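Local coordinates for protein alpha-1,2-mannosidase (Bacteroides thetaiotaomicron, PDB 2WW2) that hydrolyses alpha-mannosidic linkages with inversion of configuration, as a calcium-dependent enzyme of glycoside hydrolase family 92, at residues G16-F21 with T55-L60; T28-A33 with F40-T45; V98-Q103 with Y110-T115. All coordinates share one frame; numbering follows the deposited sequence.

How the contacts relate
The three contacts illustrate how chemistry follows position within one domain, the N-terminal domain of a family 92 enzyme. Contacts 2 and 3 are buried; contact 1, between two turns, is only partly so. Contact 2 alone has direct hydrogen bonds between its segments, a backbone pair surrounded by apolar packing. In contacts 1 and 3, farther from the centre of the chain, a single water bridges the two backbones and a carbonyl oxygen holds a sodium ion. Contact 2 is nested within the loop closed by contact 1, whereas contact 3 follows later. In space they remain linked: the backbone carbonyl of Tyr56 is hydrogen-bonded to the imidazole of His102, while Val32 and Pro43 pack on Tyr112.

Contact 1 (G16-F21 with T55-L60). With NA (sodium ion), chain F.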
loop_
_atom_site.group_PDB
_atom_site.type_symbol
_atom_site.label_atom_id
_atom_site.label_comp_id
_atom_site.label_asym_id
_atom_site.label_seq_id
_atom_site.Cartn_x
_atom_site.Cartn_y
_atom_site.Cartn_z
ATOM N N GLY A 16 -18.747 -0.955 18.550
ATOM C CA GLY A 16 -18.458 -0.446 17.199
ATOM C C GLY A 16 -18.933 0.993 16.958
ATOM O O GLY A 16 -18.891 1.491 15.830
ATOM N N THR A 17 -19.378 1.684 18.006
ATOM C CA THR A 17 -19.780 3.089 17.837
ATOM C C THR A 17 -18.646 3.959 17.239
ATOM O O THR A 17 -18.902 4.982 16.589
ATOM C CB THR A 17 -20.330 3.706 19.147
ATOM O OG1 THR A 17 -20.994 4.935 18.850
ATOM C CG2 THR A 17 -19.205 3.971 20.171
ATOM N N GLU A 18 -17.393 3.563 17.458
ATOM C CA GLU A 18 -16.248 4.263 16.849
ATOM C C GLU A 18 -15.674 3.489 15.650
ATOM O O GLU A 18 -14.639 3.877 15.090
ATOM C CB GLU A 18 -15.130 4.470 17.874
ATOM C CG GLU A 18 -15.493 5.380 19.045
ATOM C CD GLU A 18 -14.287 5.661 19.937
ATOM O OE1 GLU A 18 -13.967 4.829 20.806
ATOM O OE2 GLU A 18 -13.654 6.722 19.774
ATOM N N SER A 19 -16.348 2.409 15.263
ATOM C CA SER A 19 -15.853 1.471 14.244
ATOM C C SER A 19 -16.341 1.726 12.840
ATOM O O SER A 19 -16.015 0.956 11.928
ATOM C CB SER A 19 -16.307 0.053 14.589
ATOM O OG SER A 19 -15.414 -0.532 15.479
ATOM N N THR A 20 -17.135 2.772 12.650
ATOM C CA THR A 20 -17.793 2.937 11.374
ATOM C C THR A 20 -17.208 4.092 10.579
ATOM O O THR A 20 -16.845 5.135 11.122
ATOM C CB THR A 20 -19.312 3.118 11.538
ATOM O OG1 THR A 20 -19.586 4.502 11.813
ATOM C CG2 THR A 20 -19.827 2.225 12.689
ATOM N N PHE A 21 -17.123 3.883 9.275
ATOM C CA PHE A 21 -16.647 4.907 8.358
ATOM C C PHE A 21 -17.739 5.975 8.169
ATOM O O PHE A 21 -18.913 5.657 7.951
ATOM C CB PHE A 21 -16.275 4.239 7.035
ATOM C CG PHE A 21 -15.746 5.175 6.005
ATOM C CD1 PHE A 21 -14.703 6.035 6.297
ATOM C CD2 PHE A 21 -16.273 5.170 4.719
ATOM C CE1 PHE A 21 -14.206 6.901 5.326
ATOM C CE2 PHE A 21 -15.780 6.026 3.748
ATOM C CZ PHE A 21 -14.746 6.888 4.049
ATOM N N THR A 55 -22.463 10.766 18.398
ATOM C CA THR A 55 -21.049 10.616 18.104
ATOM C C THR A 55 -20.326 10.406 19.432
ATOM O O THR A 55 -20.358 11.270 20.314
ATOM C CB THR A 55 -20.549 11.873 17.347
ATOM O OG1 THR A 55 -21.160 11.889 16.050
ATOM C CG2 THR A 55 -19.026 11.898 17.204
ATOM N N TYR A 56 -19.715 9.234 19.584
ATOM C CA TYR A 56 -19.122 8.843 20.849
ATOM C C TYR A 56 -18.090 9.858 21.349
ATOM O O TYR A 56 -17.981 10.084 22.552
ATOM C CB TYR A 56 -18.491 7.457 20.733
ATOM C CG TYR A 56 -18.012 6.921 22.052
ATOM C CD1 TYR A 56 -18.902 6.341 22.958
ATOM C CD2 TYR A 56 -16.670 7.017 22.412
ATOM C CE1 TYR A 56 -18.462 5.857 24.162
ATOM C CE2 TYR A 56 -16.223 6.533 23.622
ATOM C CZ TYR A 56 -17.118 5.959 24.500
ATOM O OH TYR A 56 -16.657 5.478 25.716
ATOM N N THR A 57 -17.345 10.485 20.442
ATOM C CA THR A 57 -16.314 11.431 20.868
ATOM C C THR A 57 -16.880 12.823 21.223
ATOM O O THR A 57 -16.145 13.686 21.689
ATOM C CB THR A 57 -15.196 11.587 19.806
ATOM O OG1 THR A 57 -15.796 11.885 18.543
ATOM C CG2 THR A 57 -14.370 10.292 19.681
ATOM N N ASP A 58 -18.173 13.052 20.984
ATOM C CA ASP A 58 -18.763 14.343 21.329
ATOM C C ASP A 58 -19.283 14.282 22.763
ATOM O O ASP A 58 -19.782 13.244 23.201
ATOM C CB ASP A 58 -19.828 14.772 20.304
ATOM C CG ASP A 58 -19.191 15.245 18.982
ATOM O OD1 ASP A 58 -18.021 15.687 18.990
ATOM O OD2 ASP A 58 -19.824 15.177 17.925
ATOM N N SER A 59 -19.101 15.360 23.512
ATOM C CA SER A 59 -19.368 15.328 24.943
ATOM C C SER A 59 -20.508 16.257 25.370
ATOM O O SER A 59 -20.647 16.568 26.564
ATOM C CB SER A 59 -18.084 15.701 25.699
ATOM O OG SER A 59 -17.673 17.032 25.352
ATOM N N LEU A 60 -21.308 16.703 24.403
ATOM C CA LEU A 60 -22.403 17.630 24.670
ATOM C C LEU A 60 -23.694 17.000 24.160
ATOM O O LEU A 60 -23.785 16.632 22.987
ATOM C CB LEU A 60 -22.174 18.965 23.966
ATOM C CG LEU A 60 -20.909 19.748 24.387
ATOM C CD1 LEU A 60 -20.706 20.967 23.475
ATOM C CD2 LEU A 60 -21.018 20.186 25.840
HETATM NA NA NA F . -14.988 -0.942 11.016
HETATM O O HOH W 1 -20.147 7.380 17.552
HETATM O O HOH W 2 -15.120 0.655 9.084
HETATM O O HOH W 3 -12.797 -0.308 11.782
#
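Thr17 meets Tyr56 where two tight turns face each other, and the touching is done by a methyl group while the hydroxyl serves another partner. CG2 of Thr17 lies 3.6 Å from CB of Tyr56 and nearly as close to the first atoms of the ring, the two side chains crossing at about a right angle. The torsion accounts for this division of labour: OG1 stands opposite the backbone N (chi1 -166°) and is hydrogen-bonded to the carbonyl oxygen of Thr28, which leaves CG2 to press on the tyrosine. Solvent joins the two backbones here. One water donates to Thr17 O at 2.9 Å and accepts from Tyr56 N at 2.8 Å.

Glu18 starts beside the contact and, extended beyond CG, reaches into it with its carboxylate. Glu18 CD comes within 3.7 Å of Tyr56 CD2, with the carboxylate plane inclined 38° to that of the ring. The two oxygens then part company: OE1 takes a hydrogen bond from Ser619, whereas Glu18 OE2 rests 3.6 Å from Thr57 CG2, a methyl group. With an alanine here, Ser619 would probably lose its carboxylate partner, and a gap would be likely to open beside the Tyr56 ring and the Thr57 methyl.

At Ser19 the chain closes a type I turn, its N bonding to Gly16 O at 2.8 Å; Thr55 to Asp58 form a second turn of the same type. The Ser19 carbonyl O lies 2.3 Å from a sodium ion, whose shell is completed by two waters and the carbonyl oxygens of Tyr622, Gly624 and Asp627. The result is typical of an alkali-cation site built from main-chain carbonyls, here joining a turn of the N-terminal domain to a loop of the catalytic domain.

Contact 2 (T28-A33 with F40-T45); sequences TYPAVA and FWSPQT
Val32 N donates to Trp41 O at 2.8 Å, almost straight (170° at the hydrogen) and within the plane of the carbonyl. The return bond, Trp41 N to Val32 O, is longer at 3.0 Å and more bent. Together they make Val32 and Trp41 a hydrogen-bonded antiparallel pair, a single bridge through which the loop at 28-33 joins strand 40-44, itself paired with strand 60-67 in the beta-rich N-terminal domain.

Around this bridge the packing is apolar. Ala33 CB sits 3.4 Å from Phe40 CD1, while on the other flank of the ring the hydroxyl of Tyr29 arrives at the edge, in plane, with OH 3.7 Å from Phe40 CD2. That hydroxyl is hydrogen-bonded to the carbonyl of Gln69, and Phe40 also receives Arg299 in a cation-pi contact. Tyr29 CG lies between its own backbone N and carbonyl carbon (chi1 66°), which carries the ring along Ser42. Ser42 OG touches Tyr29 CB at 3.4 Å but spends its proton within its own strand, on Pro43 O. Pro30 centres an inverse gamma turn, and its CG meets CG of Pro43 at 3.6 Å.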
loop_
_atom_site.group_PDB
_atom_site.type_symbol
_atom_site.label_atom_id
_atom_site.label_comp_id
_atom_site.label_asym_id
_atom_site.label_seq_id
_atom_site.Cartn_x
_atom_site.Cartn_y
_atom_site.Cartn_z
ATOM N N THR A 28 -24.400 4.382 14.454
ATOM C CA THR A 28 -23.530 4.341 15.621
ATOM C C THR A 28 -24.273 4.654 16.904
ATOM O O THR A 28 -23.627 4.934 17.918
ATOM C CB THR A 28 -22.334 5.330 15.498
ATOM O OG1 THR A 28 -22.827 6.674 15.449
ATOM C CG2 THR A 28 -21.480 5.048 14.229
ATOM N N TYR A 29 -25.605 4.586 16.903
ATOM C CA TYR A 29 -26.326 5.030 18.110
ATOM C C TYR A 29 -26.781 3.899 19.035
ATOM O O TYR A 29 -27.172 2.833 18.581
ATOM C CB TYR A 29 -27.489 5.989 17.786
ATOM C CG TYR A 29 -28.673 5.420 17.006
ATOM C CD1 TYR A 29 -29.747 4.817 17.661
ATOM C CD2 TYR A 29 -28.720 5.519 15.618
ATOM C CE1 TYR A 29 -30.866 4.337 16.946
ATOM C CE2 TYR A 29 -29.822 5.044 14.888
ATOM C CZ TYR A 29 -30.885 4.458 15.561
ATOM O OH TYR A 29 -31.977 3.984 14.856
ATOM N N PRO A 30 -26.747 4.156 20.352
ATOM C CA PRO A 30 -27.081 3.101 21.322
ATOM C C PRO A 30 -28.601 2.945 21.486
ATOM O O PRO A 30 -29.184 3.449 22.436
ATOM C CB PRO A 30 -26.434 3.595 22.618
ATOM C CG PRO A 30 -26.467 5.135 22.473
ATOM C CD PRO A 30 -26.287 5.405 20.985
ATOM N N ALA A 31 -29.240 2.264 20.543
ATOM C CA ALA A 31 -30.699 2.196 20.484
ATOM C C ALA A 31 -31.331 1.565 21.734
ATOM O O ALA A 31 -31.002 0.433 22.135
ATOM C CB ALA A 31 -31.121 1.432 19.246
ATOM N N VAL A 32 -32.249 2.308 22.334
ATOM C CA VAL A 32 -33.097 1.794 23.406
ATOM C C VAL A 32 -34.407 1.339 22.753
ATOM O O VAL A 32 -35.102 2.124 22.080
ATOM C CB VAL A 32 -33.374 2.882 24.437
ATOM C CG1 VAL A 32 -34.334 2.364 25.542
ATOM C CG2 VAL A 32 -32.054 3.362 25.046
ATOM N N ALA A 33 -34.740 0.058 22.904
ATOM C CA ALA A 33 -35.843 -0.485 22.117
ATOM C C ALA A 33 -36.295 -1.823 22.679
ATOM O O ALA A 33 -35.709 -2.328 23.627
ATOM C CB ALA A 33 -35.383 -0.692 20.643
ATOM N N PHE A 40 -37.765 3.650 18.135
ATOM C CA PHE A 40 -36.539 3.496 18.954
ATOM C C PHE A 40 -36.268 4.799 19.664
ATOM O O PHE A 40 -36.773 5.855 19.248
ATOM C CB PHE A 40 -35.299 3.195 18.120
ATOM C CG PHE A 40 -35.316 1.855 17.390
ATOM C CD1 PHE A 40 -36.245 0.870 17.712
ATOM C CD2 PHE A 40 -34.357 1.596 16.398
ATOM C CE1 PHE A 40 -36.254 -0.366 17.048
ATOM C CE2 PHE A 40 -34.340 0.355 15.713
ATOM C CZ PHE A 40 -35.285 -0.616 16.030
ATOM N N TRP A 41 -35.436 4.741 20.705
ATOM C CA TRP A 41 -35.048 5.946 21.440
ATOM C C TRP A 41 -33.523 5.994 21.525
ATOM O O TRP A 41 -32.872 4.944 21.606
ATOM C CB TRP A 41 -35.716 5.987 22.840
ATOM C CG TRP A 41 -37.186 6.341 22.694
ATOM C CD1 TRP A 41 -38.216 5.491 22.346
ATOM C CD2 TRP A 41 -37.757 7.649 22.792
ATOM N NE1 TRP A 41 -39.397 6.215 22.239
ATOM C CE2 TRP A 41 -39.134 7.535 22.503
ATOM C CE3 TRP A 41 -37.230 8.915 23.098
ATOM C CZ2 TRP A 41 -39.999 8.632 22.540
ATOM C CZ3 TRP A 41 -38.094 10.005 23.124
ATOM C CH2 TRP A 41 -39.456 9.853 22.849
ATOM N N SER A 42 -32.952 7.198 21.476
ATOM C CA SER A 42 -31.483 7.341 21.595
ATOM C C SER A 42 -31.095 8.718 22.118
ATOM O O SER A 42 -31.743 9.702 21.796
ATOM C CB SER A 42 -30.869 7.181 20.182
ATOM O OG SER A 42 -29.456 7.394 20.158
ATOM N N PRO A 43 -29.977 8.803 22.843
ATOM C CA PRO A 43 -29.346 10.089 23.073
ATOM C C PRO A 43 -28.922 10.729 21.751
ATOM O O PRO A 43 -28.596 10.021 20.761
ATOM C CB PRO A 43 -28.084 9.731 23.893
ATOM C CG PRO A 43 -27.800 8.281 23.516
ATOM C CD PRO A 43 -29.181 7.679 23.372
ATOM N N GLN A 44 -28.926 12.053 21.739
ATOM C CA GLN A 44 -28.542 12.810 20.544
ATOM C C GLN A 44 -27.447 13.832 20.898
ATOM O O GLN A 44 -27.644 14.689 21.773
ATOM C CB GLN A 44 -29.759 13.534 19.957
ATOM C CG GLN A 44 -29.402 14.511 18.817
ATOM C CD GLN A 44 -30.580 15.401 18.451
ATOM O OE1 GLN A 44 -31.684 15.221 18.969
ATOM N NE2 GLN A 44 -30.352 16.362 17.555
ATOM N N THR A 45 -26.302 13.732 20.226
ATOM C CA THR A 45 -25.240 14.738 20.364
ATOM C C THR A 45 -25.151 15.634 19.128
ATOM O O THR A 45 -24.722 16.790 19.222
ATOM C CB THR A 45 -23.846 14.093 20.600
ATOM O OG1 THR A 45 -23.488 13.293 19.476
ATOM C CG2 THR A 45 -23.880 13.191 21.811
#

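Contact 3 (V98-Q103 with Y110-T115). With NA (sodium ion), chain E.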
loop_
_atom_site.group_PDB
_atom_site.type_symbol
_atom_site.label_atom_id
_atom_site.label_comp_id
_atom_site.label_asym_id
_atom_site.label_seq_id
_atom_site.Cartn_x
_atom_site.Cartn_y
_atom_site.Cartn_z
ATOM N N VAL A 98 -25.507 20.130 26.544
ATOM C CA VAL A 98 -25.262 19.928 27.953
ATOM C C VAL A 98 -24.146 18.904 28.127
ATOM O O VAL A 98 -24.262 17.772 27.636
ATOM C CB VAL A 98 -26.525 19.421 28.666
ATOM C CG1 VAL A 98 -26.269 19.323 30.177
ATOM C CG2 VAL A 98 -27.707 20.342 28.363
ATOM N N PRO A 99 -23.063 19.301 28.813
ATOM C CA PRO A 99 -21.900 18.420 28.929
ATOM C C PRO A 99 -22.156 17.197 29.824
ATOM O O PRO A 99 -22.817 17.311 30.865
ATOM C CB PRO A 99 -20.790 19.322 29.522
ATOM C CG PRO A 99 -21.442 20.621 29.910
ATOM C CD PRO A 99 -22.849 20.658 29.353
ATOM N N PHE A 100 -21.609 16.056 29.411
ATOM C CA PHE A 100 -21.701 14.804 30.174
ATOM C C PHE A 100 -20.430 13.985 29.944
ATOM O O PHE A 100 -19.709 14.193 28.961
ATOM C CB PHE A 100 -22.937 13.982 29.755
ATOM C CG PHE A 100 -22.827 13.366 28.387
ATOM C CD1 PHE A 100 -22.474 12.026 28.244
ATOM C CD2 PHE A 100 -23.088 14.119 27.245
ATOM C CE1 PHE A 100 -22.341 11.449 26.978
ATOM C CE2 PHE A 100 -22.969 13.560 25.979
ATOM C CZ PHE A 100 -22.621 12.212 25.843
ATOM N N SER A 101 -20.173 13.045 30.842
ATOM C CA SER A 101 -19.032 12.137 30.713
ATOM C C SER A 101 -19.530 10.725 30.476
ATOM O O SER A 101 -20.546 10.315 31.063
ATOM C CB SER A 101 -18.220 12.167 32.012
ATOM O OG SER A 101 -17.259 11.140 32.004
ATOM N N HIS A 102 -18.845 9.976 29.609
ATOM C CA HIS A 102 -19.208 8.573 29.421
ATOM C C HIS A 102 -19.041 7.801 30.731
ATOM O O HIS A 102 -19.592 6.723 30.874
ATOM C CB HIS A 102 -18.372 7.915 28.311
ATOM C CG HIS A 102 -18.645 8.461 26.940
ATOM N ND1 HIS A 102 -19.859 8.305 26.304
ATOM C CD2 HIS A 102 -17.850 9.130 26.068
ATOM C CE1 HIS A 102 -19.812 8.874 25.114
ATOM N NE2 HIS A 102 -18.605 9.388 24.946
ATOM N N GLN A 103 -18.293 8.344 31.693
ATOM C CA GLN A 103 -18.131 7.648 32.980
ATOM C C GLN A 103 -19.457 7.621 33.737
ATOM O O GLN A 103 -19.667 6.782 34.627
ATOM C CB GLN A 103 -17.089 8.332 33.870
ATOM C CG GLN A 103 -15.666 7.974 33.545
ATOM C CD GLN A 103 -14.698 8.656 34.483
ATOM O OE1 GLN A 103 -14.457 9.855 34.369
ATOM N NE2 GLN A 103 -14.143 7.899 35.424
ATOM N N TYR A 110 -32.433 -1.966 27.196
ATOM C CA TYR A 110 -33.681 -1.839 27.933
ATOM C C TYR A 110 -33.732 -0.549 28.765
ATOM O O TYR A 110 -34.732 -0.267 29.402
ATOM C CB TYR A 110 -33.882 -3.068 28.857
ATOM C CG TYR A 110 -32.750 -3.246 29.835
ATOM C CD1 TYR A 110 -32.758 -2.586 31.065
ATOM C CD2 TYR A 110 -31.660 -4.059 29.530
ATOM C CE1 TYR A 110 -31.698 -2.735 31.963
ATOM C CE2 TYR A 110 -30.605 -4.203 30.409
ATOM C CZ TYR A 110 -30.629 -3.553 31.626
ATOM O OH TYR A 110 -29.552 -3.701 32.496
ATOM N N ASN A 111 -32.643 0.219 28.747
ATOM C CA ASN A 111 -32.544 1.460 29.490
ATOM C C ASN A 111 -31.250 2.202 29.160
ATOM O O ASN A 111 -30.176 1.632 29.180
ATOM C CB ASN A 111 -32.574 1.195 31.018
ATOM C CG ASN A 111 -32.639 2.485 31.829
ATOM O OD1 ASN A 111 -33.722 3.046 32.038
ATOM N ND2 ASN A 111 -31.493 2.956 32.293
ATOM N N TYR A 112 -31.363 3.492 28.879
ATOM C CA TYR A 112 -30.207 4.358 28.779
ATOM C C TYR A 112 -30.266 5.375 29.915
ATOM O O TYR A 112 -31.285 6.054 30.101
ATOM C CB TYR A 112 -30.214 5.080 27.426
ATOM C CG TYR A 112 -29.053 6.053 27.263
ATOM C CD1 TYR A 112 -27.866 5.663 26.643
ATOM C CD2 TYR A 112 -29.145 7.357 27.742
ATOM C CE1 TYR A 112 -26.786 6.557 26.499
ATOM C CE2 TYR A 112 -28.084 8.267 27.593
ATOM C CZ TYR A 112 -26.920 7.860 26.969
ATOM O OH TYR A 112 -25.887 8.750 26.839
ATOM N N SER A 113 -29.183 5.465 30.690
ATOM C CA SER A 113 -29.131 6.393 31.821
ATOM C C SER A 113 -27.874 7.269 31.677
ATOM O O SER A 113 -26.812 6.782 31.283
ATOM C CB SER A 113 -29.097 5.614 33.142
ATOM O OG SER A 113 -28.947 6.482 34.263
ATOM N N VAL A 114 -28.002 8.560 31.951
ATOM C CA VAL A 114 -26.839 9.454 31.927
ATOM C C VAL A 114 -27.005 10.511 33.013
ATOM O O VAL A 114 -28.132 10.936 33.315
ATOM C CB VAL A 114 -26.644 10.089 30.532
ATOM C CG1 VAL A 114 -27.835 11.004 30.191
ATOM C CG2 VAL A 114 -25.323 10.862 30.442
ATOM N N THR A 115 -25.897 10.904 33.631
ATOM C CA THR A 115 -25.906 12.019 34.575
ATOM C C THR A 115 -25.004 13.088 33.998
ATOM O O THR A 115 -23.831 12.829 33.661
ATOM C CB THR A 115 -25.397 11.575 35.946
ATOM O OG1 THR A 115 -26.203 10.483 36.392
ATOM C CG2 THR A 115 -25.448 12.726 36.975
HETATM NA NA NA E . -20.206 4.480 30.707
HETATM O O HOH W 4 -21.286 13.607 33.431
HETATM O O HOH W 5 -19.801 4.194 33.043
HETATM O O HOH W 6 -20.801 4.554 28.369
HETATM O O HOH W 7 -20.532 2.053 30.641
HETATM O O HOH W 8 -17.876 4.155 29.808
#
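Phe100 and Val114 cross at about a right angle where a strand comes to a corner, a worked example of one aromatic side chain packed in the angle between two strands. Followed outward from the backbone, Phe100 CB lies 4.0 Å from Val114 CG2 and 4.2 Å from Thr115 O. Its CG sits between the backbone N and the carbonyl carbon (chi1 71°), and this swings the ring toward the valine. The nearest approach falls at Phe100 CD1, 3.8 Å from Val114 CG2. At the CD2 edge of the ring, in its plane, lies the carbonyl oxygen of Val98. Farther out, Phe100 CE1 comes only within 4.5 Å of Tyr112 OH, a loose contact; the hydroxyl's hydrogen bond goes to Glu105 OE2. On the other branch, CE2 lies near the backbone N of Leu60. Met61 of strand 60-67 packs against both aromatic residues.

No direct hydrogen bond joins the two segments, whose strands 98-101 and 111-115 are turned 107° from each other. A water takes over the link: it accepts from Ser101 N at 2.9 Å and donates to Thr115 O at 2.7 Å.

Beyond Ser101 the chain rounds its corner through an ST turn, in which Gln103 N donates to Ser101 OG at 3.0 Å. His102 stacks its imidazole on the ring of Tyr56 and presents its carbonyl O to a sodium ion at 2.3 Å. Four waters and Glu105 O complete six ligands, a largely hydrated site. The whole is a beta hairpin of strands 98-108 and 111-116, bent at a corner in its first strand, with a cation bound by main-chain carbonyls just past the bend.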